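Mgp-operon protein 3 (Mycoplasma pneumoniae, PDB 6RJ1) acts as an extracellular, membrane-anchored adhesion protein that, alongside the adhesin P1, probably mediates attachment of the bacterium to sugars on human host cells. Local coordinates at residues L7-N12 / Y40-W45; V846-L851 / Y865-G870; K886-I891 / D927-I932; N920-S925 / G961-D966; F939-T944 / G951-Y956. One frame throughout, in Å; residues are numbered along the deposited sequence.

How the contacts relate
From the N terminus, contact 1 closes the first loop, laying strand 6-10 against strand 40-48, an edge strand of a different sheet. Far along the chain, contact 2 closes a loop of thirteen residues made of most of strand 851-857 and the turn into strand 862-868. Its second segment pairs with strand 888-896, where contact 3 begins. Contacts 3 and 4 cross: 920-925 falls between the two halves of contact 3, and 927-932 between those of contact 4. Contact 5, a hairpin, lies wholly within the span bridged by contact 4. Together contacts 3, 4 and 5 join the sheet holding 888-896 to the four-stranded sheet 928-965. L8 of contact 1 packs on G931 of contact 3, bringing strand 6-10 to that sheet.

Contact 1: residues L7-N12 / Y40-W45; sequences LLQDHN and YELVDW
Q9 and W45 meet where the glutamine carbonyl reaches the indole edge: NE1 of W45 donates to OE1 of Q9 (2.9 Å), in the ring plane but bent, with 132° at the hydrogen. CG of Q9 stands anti to the backbone N (chi1 -164°) and the chain beyond runs extended, a length that suits glutamine to span the gap. Its NE2 then donates to O of H11, so both ends of the amide are engaged. At the other end of the indole, CH2 of W45 lies 3.8 Å from CB of L7, with L7 O at the ring edge, while CD2 of L42 packs 3.8 Å from CD of Q9. N12 supplies a second two-way amide: OD1 accepts from L42 N (2.8 Å) and ND2 donates to Y40 O (3.2 Å), taking the positions on either side of E41 that a parallel strand would use. Strand 40-48 lies at one edge of its mixed sheet and carries a classic beta bulge, V43 and D44 both facing L56 of strand 52-59. Further out, L14 of strand 13-17 touches Q9, L42 and W45, L53 touches L7 and W45, and K375 also donates to Y40 O.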
# COMPACT_ATOMS: atom_id res chain seq x y z
N LEU A 7 -4.95 -28.39 -2.44
CA LEU A 7 -5.96 -27.72 -1.64
C LEU A 7 -6.54 -26.52 -2.38
O LEU A 7 -5.78 -25.66 -2.83
CB LEU A 7 -5.34 -27.29 -0.30
CG LEU A 7 -6.06 -27.65 1.00
CD1 LEU A 7 -6.52 -29.09 1.01
CD2 LEU A 7 -5.15 -27.44 2.18
N LEU A 8 -7.88 -26.47 -2.51
CA LEU A 8 -8.58 -25.37 -3.16
C LEU A 8 -9.58 -24.72 -2.23
O LEU A 8 -10.29 -25.42 -1.51
CB LEU A 8 -9.25 -25.78 -4.49
CG LEU A 8 -8.37 -26.10 -5.73
CD1 LEU A 8 -9.23 -26.41 -6.93
CD2 LEU A 8 -7.44 -24.95 -6.11
N GLN A 9 -9.63 -23.38 -2.22
CA GLN A 9 -10.55 -22.63 -1.39
C GLN A 9 -11.88 -22.36 -2.08
O GLN A 9 -11.92 -22.13 -3.29
CB GLN A 9 -9.92 -21.30 -0.96
CG GLN A 9 -10.62 -20.60 0.21
CD GLN A 9 -10.11 -19.21 0.45
OE1 GLN A 9 -8.93 -18.91 0.24
NE2 GLN A 9 -10.98 -18.33 0.92
N ASP A 10 -12.96 -22.39 -1.29
CA ASP A 10 -14.33 -22.02 -1.63
C ASP A 10 -14.88 -21.40 -0.34
O ASP A 10 -15.35 -22.12 0.56
CB ASP A 10 -15.18 -23.20 -2.14
CG ASP A 10 -16.57 -22.79 -2.62
OD1 ASP A 10 -16.78 -21.58 -2.92
OD2 ASP A 10 -17.45 -23.67 -2.72
N HIS A 11 -14.78 -20.06 -0.26
CA HIS A 11 -15.14 -19.19 0.86
C HIS A 11 -14.42 -19.61 2.17
O HIS A 11 -13.30 -19.15 2.39
CB HIS A 11 -16.67 -19.02 1.05
CG HIS A 11 -17.01 -18.11 2.19
ND1 HIS A 11 -17.86 -18.51 3.21
CD2 HIS A 11 -16.55 -16.87 2.48
CE1 HIS A 11 -17.89 -17.51 4.07
NE2 HIS A 11 -17.13 -16.49 3.67
N ASN A 12 -15.05 -20.46 3.01
CA ASN A 12 -14.46 -20.90 4.29
C ASN A 12 -14.01 -22.36 4.28
O ASN A 12 -13.49 -22.86 5.28
CB ASN A 12 -15.40 -20.63 5.47
CG ASN A 12 -15.58 -19.18 5.86
OD1 ASN A 12 -14.81 -18.29 5.49
ND2 ASN A 12 -16.61 -18.93 6.62
N TYR A 40 -17.30 -15.06 10.96
CA TYR A 40 -15.90 -15.22 10.58
C TYR A 40 -15.77 -15.64 9.14
O TYR A 40 -16.58 -16.40 8.62
CB TYR A 40 -15.15 -16.15 11.53
CG TYR A 40 -14.73 -15.48 12.81
CD1 TYR A 40 -13.58 -14.70 12.87
CD2 TYR A 40 -15.48 -15.63 13.98
CE1 TYR A 40 -13.18 -14.08 14.05
CE2 TYR A 40 -15.09 -15.02 15.17
CZ TYR A 40 -13.94 -14.24 15.20
OH TYR A 40 -13.55 -13.66 16.38
N GLU A 41 -14.76 -15.08 8.48
CA GLU A 41 -14.47 -15.26 7.07
C GLU A 41 -12.98 -15.57 6.90
O GLU A 41 -12.13 -14.88 7.48
CB GLU A 41 -14.89 -13.97 6.34
CG GLU A 41 -14.55 -13.88 4.86
CD GLU A 41 -14.15 -12.49 4.37
OE1 GLU A 41 -14.82 -11.98 3.45
OE2 GLU A 41 -13.16 -11.92 4.90
N LEU A 42 -12.66 -16.63 6.13
CA LEU A 42 -11.28 -17.03 5.84
C LEU A 42 -10.69 -16.04 4.83
O LEU A 42 -11.24 -15.87 3.75
CB LEU A 42 -11.22 -18.49 5.36
CG LEU A 42 -9.90 -18.98 4.76
CD1 LEU A 42 -8.80 -19.03 5.78
CD2 LEU A 42 -10.08 -20.33 4.10
N VAL A 43 -9.59 -15.35 5.23
CA VAL A 43 -8.91 -14.29 4.46
C VAL A 43 -7.66 -14.80 3.75
O VAL A 43 -7.40 -14.40 2.63
CB VAL A 43 -8.55 -13.06 5.33
CG1 VAL A 43 -8.37 -11.81 4.48
CG2 VAL A 43 -9.60 -12.81 6.40
N ASP A 44 -6.87 -15.63 4.43
CA ASP A 44 -5.62 -16.19 3.90
C ASP A 44 -5.33 -17.48 4.62
O ASP A 44 -5.82 -17.69 5.73
CB ASP A 44 -4.44 -15.19 4.08
CG ASP A 44 -3.18 -15.49 3.28
OD1 ASP A 44 -3.20 -16.45 2.46
OD2 ASP A 44 -2.18 -14.75 3.44
N TRP A 45 -4.54 -18.35 3.99
CA TRP A 45 -4.16 -19.65 4.54
C TRP A 45 -2.88 -20.12 3.86
O TRP A 45 -2.63 -19.78 2.71
CB TRP A 45 -5.30 -20.68 4.36
CG TRP A 45 -5.71 -20.87 2.93
CD1 TRP A 45 -6.54 -20.06 2.20
CD2 TRP A 45 -5.26 -21.89 2.04
NE1 TRP A 45 -6.65 -20.53 0.91
CE2 TRP A 45 -5.86 -21.64 0.78
CE3 TRP A 45 -4.39 -22.99 2.18
CZ2 TRP A 45 -5.65 -22.49 -0.32
CZ3 TRP A 45 -4.19 -23.81 1.08
CH2 TRP A 45 -4.81 -23.56 -0.14

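Contact 2: residues V846-L851 / Y865-G870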
# COMPACT_ATOMS: atom_id res chain seq x y z
N VAL A 846 -5.98 -6.86 -17.81
CA VAL A 846 -6.26 -7.67 -16.62
C VAL A 846 -6.51 -6.76 -15.41
O VAL A 846 -5.70 -5.88 -15.12
CB VAL A 846 -5.10 -8.67 -16.34
CG1 VAL A 846 -5.36 -9.50 -15.09
CG2 VAL A 846 -4.83 -9.57 -17.54
N ASP A 847 -7.62 -7.02 -14.67
CA ASP A 847 -7.99 -6.30 -13.44
C ASP A 847 -7.09 -6.78 -12.32
O ASP A 847 -7.23 -7.91 -11.86
CB ASP A 847 -9.47 -6.57 -13.09
CG ASP A 847 -10.09 -5.60 -12.13
OD1 ASP A 847 -9.39 -5.14 -11.20
OD2 ASP A 847 -11.29 -5.29 -12.29
N LEU A 848 -6.16 -5.92 -11.88
CA LEU A 848 -5.20 -6.28 -10.83
C LEU A 848 -5.83 -6.41 -9.43
O LEU A 848 -5.21 -6.99 -8.54
CB LEU A 848 -4.01 -5.30 -10.81
CG LEU A 848 -3.11 -5.27 -12.04
CD1 LEU A 848 -2.06 -4.16 -11.92
CD2 LEU A 848 -2.45 -6.63 -12.30
N THR A 849 -7.07 -5.89 -9.24
CA THR A 849 -7.77 -5.97 -7.95
C THR A 849 -8.44 -7.34 -7.76
O THR A 849 -8.89 -7.65 -6.66
CB THR A 849 -8.81 -4.83 -7.80
OG1 THR A 849 -9.99 -5.12 -8.58
CG2 THR A 849 -8.26 -3.47 -8.16
N THR A 850 -8.55 -8.13 -8.85
CA THR A 850 -9.25 -9.42 -8.85
C THR A 850 -8.34 -10.64 -8.62
O THR A 850 -8.80 -11.77 -8.79
CB THR A 850 -10.07 -9.58 -10.12
OG1 THR A 850 -9.21 -9.60 -11.25
CG2 THR A 850 -11.15 -8.53 -10.26
N LEU A 851 -7.07 -10.43 -8.22
CA LEU A 851 -6.13 -11.52 -7.98
C LEU A 851 -6.65 -12.48 -6.92
O LEU A 851 -6.94 -12.07 -5.80
CB LEU A 851 -4.72 -11.00 -7.63
CG LEU A 851 -3.68 -12.08 -7.29
CD1 LEU A 851 -3.07 -12.68 -8.54
CD2 LEU A 851 -2.62 -11.53 -6.42
N TYR A 865 -0.10 -16.31 -11.73
CA TYR A 865 -1.03 -15.34 -11.12
C TYR A 865 -2.43 -15.58 -11.65
O TYR A 865 -2.69 -15.37 -12.83
CB TYR A 865 -0.58 -13.91 -11.41
CG TYR A 865 0.61 -13.46 -10.59
CD1 TYR A 865 1.91 -13.85 -10.93
CD2 TYR A 865 0.44 -12.63 -9.49
CE1 TYR A 865 3.00 -13.46 -10.16
CE2 TYR A 865 1.53 -12.22 -8.72
CZ TYR A 865 2.81 -12.64 -9.06
OH TYR A 865 3.88 -12.24 -8.30
N THR A 866 -3.33 -16.04 -10.76
CA THR A 866 -4.71 -16.32 -11.11
C THR A 866 -5.59 -15.13 -10.75
O THR A 866 -5.55 -14.64 -9.63
CB THR A 866 -5.16 -17.65 -10.50
OG1 THR A 866 -4.24 -18.67 -10.87
CG2 THR A 866 -6.56 -18.05 -10.94
N PHE A 867 -6.36 -14.67 -11.73
CA PHE A 867 -7.28 -13.54 -11.59
C PHE A 867 -8.71 -14.02 -11.80
O PHE A 867 -9.02 -14.63 -12.82
CB PHE A 867 -6.93 -12.47 -12.62
CG PHE A 867 -5.62 -11.78 -12.31
CD1 PHE A 867 -5.59 -10.65 -11.49
CD2 PHE A 867 -4.42 -12.26 -12.83
CE1 PHE A 867 -4.39 -10.02 -11.19
CE2 PHE A 867 -3.22 -11.62 -12.52
CZ PHE A 867 -3.21 -10.52 -11.70
N ASP A 868 -9.58 -13.73 -10.83
CA ASP A 868 -10.98 -14.14 -10.83
C ASP A 868 -11.87 -12.91 -10.99
O ASP A 868 -11.85 -12.04 -10.13
CB ASP A 868 -11.27 -14.85 -9.49
CG ASP A 868 -12.52 -15.70 -9.40
OD1 ASP A 868 -13.52 -15.39 -10.11
OD2 ASP A 868 -12.52 -16.67 -8.60
N ASN A 869 -12.67 -12.85 -12.08
CA ASN A 869 -13.62 -11.76 -12.36
C ASN A 869 -14.74 -11.62 -11.31
O ASN A 869 -15.31 -10.53 -11.17
CB ASN A 869 -14.19 -11.88 -13.76
CG ASN A 869 -13.21 -11.55 -14.87
OD1 ASN A 869 -12.13 -11.00 -14.64
ND2 ASN A 869 -13.59 -11.85 -16.10
N GLY A 870 -15.02 -12.69 -10.56
CA GLY A 870 -16.01 -12.73 -9.49
C GLY A 870 -15.61 -11.92 -8.28
O GLY A 870 -16.45 -11.62 -7.41
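F867 is the bump on which V846 and L851 close like two jaws. CG1 of V846 sits over the centre of the ring on one face, 3.6 Å from the centroid. On the opposite face CD1 of L851 lies nearer the rim, 4.0 Å from the centroid, so both make CH-pi contacts. CG1 of V846 stands anti to the backbone N (chi1 179°), which carries it over the ring; leucine's longer chain brings CD1 to the other face. L848 lies alongside the ring and fills in at its tip, L848 CD2 to F867 CZ 4.0 Å. T850 OG1, at the ring edge, donates to D847 O (2.7 Å), and D847 OD1 accepts from T849 N in an Asx turn. D868 N bonds T850 O at 2.9 Å, next to the non-hydrogen-bonded antiparallel pair L851-F867. L851 CD1 leans on the ring edge of Y865. Strand 888-896 flanks the other side of strand 862-868, with I891 on V846 and F867, and L804 of strand 799-805 touches both rings.

Contact 3: residues K886-I891 / D927-I932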
# COMPACT_ATOMS: atom_id res chain seq x y z
N LYS A 886 -17.88 -12.46 -14.49
CA LYS A 886 -17.77 -13.85 -14.88
C LYS A 886 -16.48 -14.04 -15.64
O LYS A 886 -16.14 -13.23 -16.51
CB LYS A 886 -18.96 -14.21 -15.79
CG LYS A 886 -19.43 -15.64 -15.65
CD LYS A 886 -20.94 -15.72 -15.69
CE LYS A 886 -21.54 -16.06 -14.34
NZ LYS A 886 -21.23 -15.04 -13.30
N GLY A 887 -15.77 -15.11 -15.31
CA GLY A 887 -14.52 -15.42 -15.98
C GLY A 887 -13.30 -15.41 -15.09
O GLY A 887 -13.40 -15.22 -13.88
N TYR A 888 -12.15 -15.61 -15.72
CA TYR A 888 -10.85 -15.67 -15.09
C TYR A 888 -9.75 -15.43 -16.13
O TYR A 888 -10.00 -15.56 -17.33
CB TYR A 888 -10.64 -17.06 -14.41
CG TYR A 888 -10.86 -18.24 -15.34
CD1 TYR A 888 -12.12 -18.81 -15.48
CD2 TYR A 888 -9.81 -18.78 -16.07
CE1 TYR A 888 -12.33 -19.89 -16.34
CE2 TYR A 888 -10.01 -19.86 -16.93
CZ TYR A 888 -11.27 -20.42 -17.06
OH TYR A 888 -11.46 -21.48 -17.93
N ALA A 889 -8.54 -15.13 -15.67
CA ALA A 889 -7.36 -14.93 -16.50
C ALA A 889 -6.13 -15.35 -15.70
O ALA A 889 -6.14 -15.26 -14.47
CB ALA A 889 -7.25 -13.47 -16.92
N VAL A 890 -5.10 -15.86 -16.37
CA VAL A 890 -3.88 -16.31 -15.71
C VAL A 890 -2.63 -15.70 -16.37
O VAL A 890 -2.47 -15.77 -17.59
CB VAL A 890 -3.78 -17.86 -15.57
CG1 VAL A 890 -2.66 -18.28 -14.63
CG2 VAL A 890 -5.10 -18.47 -15.11
N ILE A 891 -1.75 -15.11 -15.54
CA ILE A 891 -0.48 -14.53 -15.97
C ILE A 891 0.68 -15.42 -15.51
O ILE A 891 0.68 -15.90 -14.38
CB ILE A 891 -0.34 -13.05 -15.52
CG1 ILE A 891 -1.17 -12.12 -16.43
CG2 ILE A 891 1.14 -12.60 -15.45
CD1 ILE A 891 -1.36 -10.66 -15.95
N ASP A 927 -17.13 -18.15 -17.42
CA ASP A 927 -17.29 -19.10 -16.32
C ASP A 927 -16.71 -18.70 -14.98
O ASP A 927 -15.80 -17.88 -14.92
CB ASP A 927 -16.72 -20.46 -16.75
CG ASP A 927 -17.60 -21.26 -17.69
OD1 ASP A 927 -18.84 -21.29 -17.47
OD2 ASP A 927 -17.05 -21.88 -18.62
N ASP A 928 -17.22 -19.32 -13.90
CA ASP A 928 -16.73 -19.08 -12.54
C ASP A 928 -15.70 -20.13 -12.18
O ASP A 928 -15.99 -21.32 -12.22
CB ASP A 928 -17.89 -19.04 -11.53
CG ASP A 928 -18.78 -17.83 -11.73
OD1 ASP A 928 -18.27 -16.68 -11.60
OD2 ASP A 928 -19.98 -18.02 -12.01
N LEU A 929 -14.49 -19.68 -11.85
CA LEU A 929 -13.37 -20.56 -11.55
C LEU A 929 -13.36 -21.14 -10.12
O LEU A 929 -13.42 -20.40 -9.14
CB LEU A 929 -12.08 -19.80 -11.84
CG LEU A 929 -10.78 -20.52 -11.55
CD1 LEU A 929 -10.36 -21.40 -12.71
CD2 LEU A 929 -9.71 -19.53 -11.24
N THR A 930 -13.23 -22.49 -10.03
CA THR A 930 -13.10 -23.22 -8.76
C THR A 930 -11.61 -23.21 -8.36
O THR A 930 -11.27 -23.09 -7.18
CB THR A 930 -13.65 -24.64 -8.90
OG1 THR A 930 -15.01 -24.57 -9.33
CG2 THR A 930 -13.57 -25.45 -7.62
N GLY A 931 -10.75 -23.32 -9.37
CA GLY A 931 -9.31 -23.31 -9.22
C GLY A 931 -8.60 -24.02 -10.35
O GLY A 931 -9.23 -24.54 -11.27
N ILE A 932 -7.27 -24.01 -10.28
CA ILE A 932 -6.38 -24.64 -11.26
C ILE A 932 -5.45 -25.64 -10.56
O ILE A 932 -4.79 -25.29 -9.58
CB ILE A 932 -5.61 -23.57 -12.10
CG1 ILE A 932 -6.59 -22.62 -12.83
CG2 ILE A 932 -4.64 -24.23 -13.11
CD1 ILE A 932 -6.10 -21.30 -13.07
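Y888 and D927, with K886, have the most surface buried here, where the antiparallel sheet containing strand 888-896 meets strand 928-933, an outermost strand of a second, four-stranded antiparallel sheet. The two chain segments run 31° apart without strand pairing between them; the interface mixes side chains with the D927 main chain. Y888 offers its ring as a platform: CD1 of L929 stands above the centre, 4.1 Å from the centroid and 10° off the ring normal, a CH-pi contact, while L929 CB comes 3.8 Å from CD1 of the ring. A flat aromatic beneath a branched aliphatic side chain suits such a buried layer. The ring edge meets the backbone of D927, whose O lies near its plane. That same carbonyl accepts a weak, strongly bent bond from G887 N (2.8 Å). Glycine is called for at G887, where a CB would jam against the carbonyl O of K886. D927 CB points away from the other segment, so its contribution is largely main chain, CG of K886 lying against its N. The bent chain of K886 reaches on to D928, NZ and OD2 forming a salt bridge of 3.5 Å. T930 and G931 form a classic beta bulge opposite I943. Farther along the strands, V890 and I932 slide past each other, with CG2 of V890 3.6 Å from CD1 of I932.

Contact 4: residues N920-S925 / G961-D966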
# COMPACT_ATOMS: atom_id res chain seq x y z
N ASN A 920 -0.83 -16.20 -20.21
CA ASN A 920 -0.39 -17.53 -20.65
C ASN A 920 -1.34 -18.34 -21.56
O ASN A 920 -0.91 -19.37 -22.06
CB ASN A 920 -0.02 -18.37 -19.44
CG ASN A 920 -1.10 -18.60 -18.40
OD1 ASN A 920 -2.30 -18.68 -18.69
ND2 ASN A 920 -0.68 -18.75 -17.16
N GLY A 921 -2.58 -17.91 -21.74
CA GLY A 921 -3.53 -18.67 -22.56
C GLY A 921 -4.70 -19.25 -21.79
O GLY A 921 -5.69 -19.67 -22.40
N ILE A 922 -4.60 -19.29 -20.44
CA ILE A 922 -5.69 -19.76 -19.59
C ILE A 922 -6.53 -18.52 -19.28
O ILE A 922 -6.15 -17.71 -18.44
CB ILE A 922 -5.25 -20.51 -18.31
CG1 ILE A 922 -4.29 -21.68 -18.62
CG2 ILE A 922 -6.49 -20.99 -17.54
CD1 ILE A 922 -3.63 -22.35 -17.38
N ALA A 923 -7.62 -18.36 -20.02
CA ALA A 923 -8.54 -17.23 -19.87
C ALA A 923 -9.93 -17.62 -20.33
O ALA A 923 -10.08 -18.53 -21.15
CB ALA A 923 -8.05 -16.03 -20.66
N SER A 924 -10.94 -16.94 -19.77
CA SER A 924 -12.36 -17.09 -20.06
C SER A 924 -13.11 -15.87 -19.53
O SER A 924 -12.63 -15.18 -18.65
CB SER A 924 -12.92 -18.37 -19.45
OG SER A 924 -14.34 -18.43 -19.56
N SER A 925 -14.28 -15.62 -20.09
CA SER A 925 -15.15 -14.51 -19.70
C SER A 925 -16.56 -15.05 -19.48
O SER A 925 -17.48 -14.28 -19.21
CB SER A 925 -15.14 -13.44 -20.79
OG SER A 925 -15.55 -13.98 -22.04
N GLY A 961 5.38 -22.51 -19.44
CA GLY A 961 4.55 -21.42 -18.93
C GLY A 961 3.47 -20.95 -19.88
O GLY A 961 2.61 -20.16 -19.48
N LEU A 962 3.51 -21.39 -21.15
CA LEU A 962 2.51 -21.06 -22.17
C LEU A 962 1.50 -22.22 -22.27
O LEU A 962 1.90 -23.38 -22.26
CB LEU A 962 3.18 -20.79 -23.54
CG LEU A 962 2.66 -19.59 -24.38
CD1 LEU A 962 1.24 -19.82 -24.93
CD2 LEU A 962 2.80 -18.26 -23.65
N PHE A 963 0.20 -21.89 -22.31
CA PHE A 963 -0.87 -22.89 -22.31
C PHE A 963 -1.75 -22.92 -23.53
O PHE A 963 -2.10 -21.88 -24.08
CB PHE A 963 -1.74 -22.72 -21.06
CG PHE A 963 -1.05 -23.03 -19.76
CD1 PHE A 963 -1.07 -24.31 -19.23
CD2 PHE A 963 -0.41 -22.03 -19.05
CE1 PHE A 963 -0.45 -24.59 -18.02
CE2 PHE A 963 0.22 -22.31 -17.83
CZ PHE A 963 0.19 -23.59 -17.33
N GLU A 964 -2.17 -24.14 -23.90
CA GLU A 964 -3.06 -24.40 -25.02
C GLU A 964 -4.00 -25.52 -24.62
O GLU A 964 -3.54 -26.57 -24.16
CB GLU A 964 -2.26 -24.76 -26.29
CG GLU A 964 -2.98 -24.47 -27.60
CD GLU A 964 -3.16 -23.00 -27.94
OE1 GLU A 964 -2.24 -22.41 -28.55
OE2 GLU A 964 -4.23 -22.45 -27.61
N LYS A 965 -5.31 -25.29 -24.78
CA LYS A 965 -6.37 -26.24 -24.43
C LYS A 965 -6.29 -27.53 -25.24
O LYS A 965 -6.12 -27.48 -26.46
CB LYS A 965 -7.75 -25.58 -24.61
CG LYS A 965 -8.94 -26.37 -24.09
CD LYS A 965 -10.21 -25.93 -24.81
CE LYS A 965 -11.36 -26.89 -24.64
NZ LYS A 965 -12.04 -26.74 -23.32
N ASP A 966 -6.39 -28.69 -24.55
CA ASP A 966 -6.39 -30.00 -25.18
C ASP A 966 -7.84 -30.45 -25.27
O ASP A 966 -8.39 -30.93 -24.28
CB ASP A 966 -5.53 -31.01 -24.39
CG ASP A 966 -5.22 -32.29 -25.14
OD1 ASP A 966 -6.16 -33.04 -25.45
OD2 ASP A 966 -4.02 -32.54 -25.41
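An Asx turn spanning N920 to I922 meets F963 where the chain turns a corner between strands 914-920 and 922-924. N920 OD1 accepts from I922 N (3.0 Å) in the plane of the amide, and the turn brings I922 over the phenyl ring: its CD1 stands 3.5 Å from the centroid, close to the normal, as a CH-pi contact. N920 CG lies between the backbone N and the carbonyl carbon (chi1 59°), placing CG beside the ring, 3.6 Å from F963 CD2; the amide plane is 70° from that of F963. N920 CB touches the ring edge in plane. F963 N donates to N920 O (2.8 Å). G921 turns the corner where there is no room for a CB, its place being taken by F963 O and the preceding carbonyl. Asparagine suits the spot because its amide can serve two partners: OD1 holds I922 N and ND2 bonds T892 OG1, which fixes the amide's rotation and satisfies its buried polar atoms beside an apolar ring.

Contact 5: residues F939-T944 / G951-Y956; sequences FSAVIT and GKVDIY
F939 and Y956 set their rings at one end of an antiparallel beta hairpin formed by strands 939-945 and 952-959. The F939 ring is approached obliquely by CG2 of I955, which lies 3.7 Å from its CD2. At the edge of the Y956 ring, near its plane, sits S940 O, which also accepts from Y956 N; V942 CG2 comes in obliquely, 3.7 Å from CD1. S940-Y956, V942-D954 and T944-K952 are the hydrogen-bonded pairs, each with bonds in both directions: V942 N to D954 O is 2.8 Å, and K952 N to T944 O is weak. Between them A941-I955 and I943-V953 are non-hydrogen-bonded pairs. On their shared face I943 CD1 reaches 3.8 Å from V953 CG2, small A941 fits between V953 CG1 and I955 CD1, and branched V953 and I955 fill the layer under V973 and L969 of helix 967-974. On the other face D954 OD1 forms salt bridges with K965 and K974, an acid suited to two lysines, while V942 packs on L929 and I932. Next to G951, whose positive phi suits glycine and where a CB would crowd I943 CG2, CG2 of T944 rests 3.7 Å from CB of K952.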
# COMPACT_ATOMS: atom_id res chain seq x y z
N PHE A 939 1.04 -30.66 -17.95
CA PHE A 939 -0.40 -30.41 -17.97
C PHE A 939 -0.99 -29.76 -16.73
O PHE A 939 -0.52 -30.00 -15.61
CB PHE A 939 -1.16 -31.71 -18.26
CG PHE A 939 -0.96 -32.31 -19.62
CD1 PHE A 939 0.04 -33.26 -19.84
CD2 PHE A 939 -1.80 -31.98 -20.68
CE1 PHE A 939 0.20 -33.85 -21.10
CE2 PHE A 939 -1.63 -32.58 -21.94
CZ PHE A 939 -0.63 -33.50 -22.14
N SER A 940 -2.07 -28.99 -16.93
CA SER A 940 -2.81 -28.33 -15.87
C SER A 940 -4.31 -28.44 -16.12
O SER A 940 -4.74 -28.45 -17.27
CB SER A 940 -2.38 -26.88 -15.72
OG SER A 940 -1.02 -26.81 -15.31
N ALA A 941 -5.09 -28.56 -15.03
CA ALA A 941 -6.54 -28.67 -15.08
C ALA A 941 -7.19 -27.42 -14.51
O ALA A 941 -6.74 -26.89 -13.49
CB ALA A 941 -7.00 -29.89 -14.30
N VAL A 942 -8.22 -26.92 -15.20
CA VAL A 942 -8.95 -25.70 -14.84
C VAL A 942 -10.41 -26.07 -14.49
O VAL A 942 -11.19 -26.41 -15.38
CB VAL A 942 -8.79 -24.64 -15.96
CG1 VAL A 942 -9.54 -23.35 -15.65
CG2 VAL A 942 -7.32 -24.34 -16.22
N ILE A 943 -10.72 -26.05 -13.18
CA ILE A 943 -12.05 -26.38 -12.63
C ILE A 943 -12.96 -25.15 -12.71
O ILE A 943 -12.57 -24.05 -12.30
CB ILE A 943 -12.02 -27.01 -11.21
CG1 ILE A 943 -10.72 -27.82 -10.88
CG2 ILE A 943 -13.28 -27.82 -10.95
CD1 ILE A 943 -10.29 -29.02 -11.77
N THR A 944 -14.18 -25.36 -13.19
CA THR A 944 -15.16 -24.32 -13.45
C THR A 944 -16.58 -24.69 -12.95
O THR A 944 -16.96 -25.86 -12.93
CB THR A 944 -15.07 -23.99 -14.96
OG1 THR A 944 -14.27 -22.82 -15.13
CG2 THR A 944 -16.42 -23.86 -15.66
N GLY A 951 -18.31 -30.14 -11.56
CA GLY A 951 -17.42 -29.05 -11.92
C GLY A 951 -16.79 -29.31 -13.27
O GLY A 951 -16.15 -30.35 -13.46
N LYS A 952 -16.99 -28.38 -14.23
CA LYS A 952 -16.45 -28.48 -15.59
C LYS A 952 -14.92 -28.40 -15.57
O LYS A 952 -14.36 -27.42 -15.08
CB LYS A 952 -17.08 -27.40 -16.49
CG LYS A 952 -16.62 -27.44 -17.94
CD LYS A 952 -16.88 -26.13 -18.66
CE LYS A 952 -15.73 -25.74 -19.56
NZ LYS A 952 -16.06 -24.57 -20.41
N VAL A 953 -14.24 -29.46 -16.06
CA VAL A 953 -12.78 -29.54 -16.06
C VAL A 953 -12.19 -29.39 -17.47
O VAL A 953 -12.55 -30.14 -18.38
CB VAL A 953 -12.24 -30.81 -15.34
CG1 VAL A 953 -10.72 -30.84 -15.32
CG2 VAL A 953 -12.79 -30.92 -13.92
N ASP A 954 -11.28 -28.43 -17.63
CA ASP A 954 -10.56 -28.14 -18.87
C ASP A 954 -9.09 -28.52 -18.70
O ASP A 954 -8.48 -28.17 -17.69
CB ASP A 954 -10.68 -26.63 -19.22
CG ASP A 954 -11.85 -26.21 -20.11
OD1 ASP A 954 -12.67 -27.08 -20.48
OD2 ASP A 954 -11.93 -25.00 -20.43
N ILE A 955 -8.52 -29.23 -19.69
CA ILE A 955 -7.11 -29.63 -19.67
C ILE A 955 -6.32 -28.73 -20.62
O ILE A 955 -6.72 -28.52 -21.77
CB ILE A 955 -6.91 -31.15 -20.00
CG1 ILE A 955 -7.84 -32.08 -19.15
CG2 ILE A 955 -5.43 -31.57 -19.92
CD1 ILE A 955 -7.64 -32.09 -17.56
N TYR A 956 -5.19 -28.21 -20.14
CA TYR A 956 -4.29 -27.35 -20.89
C TYR A 956 -2.87 -27.94 -20.93
O TYR A 956 -2.42 -28.52 -19.94
CB TYR A 956 -4.27 -25.94 -20.28
CG TYR A 956 -5.53 -25.13 -20.50
CD1 TYR A 956 -6.66 -25.34 -19.71
CD2 TYR A 956 -5.57 -24.12 -21.45
CE1 TYR A 956 -7.81 -24.57 -19.89
CE2 TYR A 956 -6.72 -23.35 -21.64
CZ TYR A 956 -7.84 -23.57 -20.85
OH TYR A 956 -8.97 -22.81 -21.01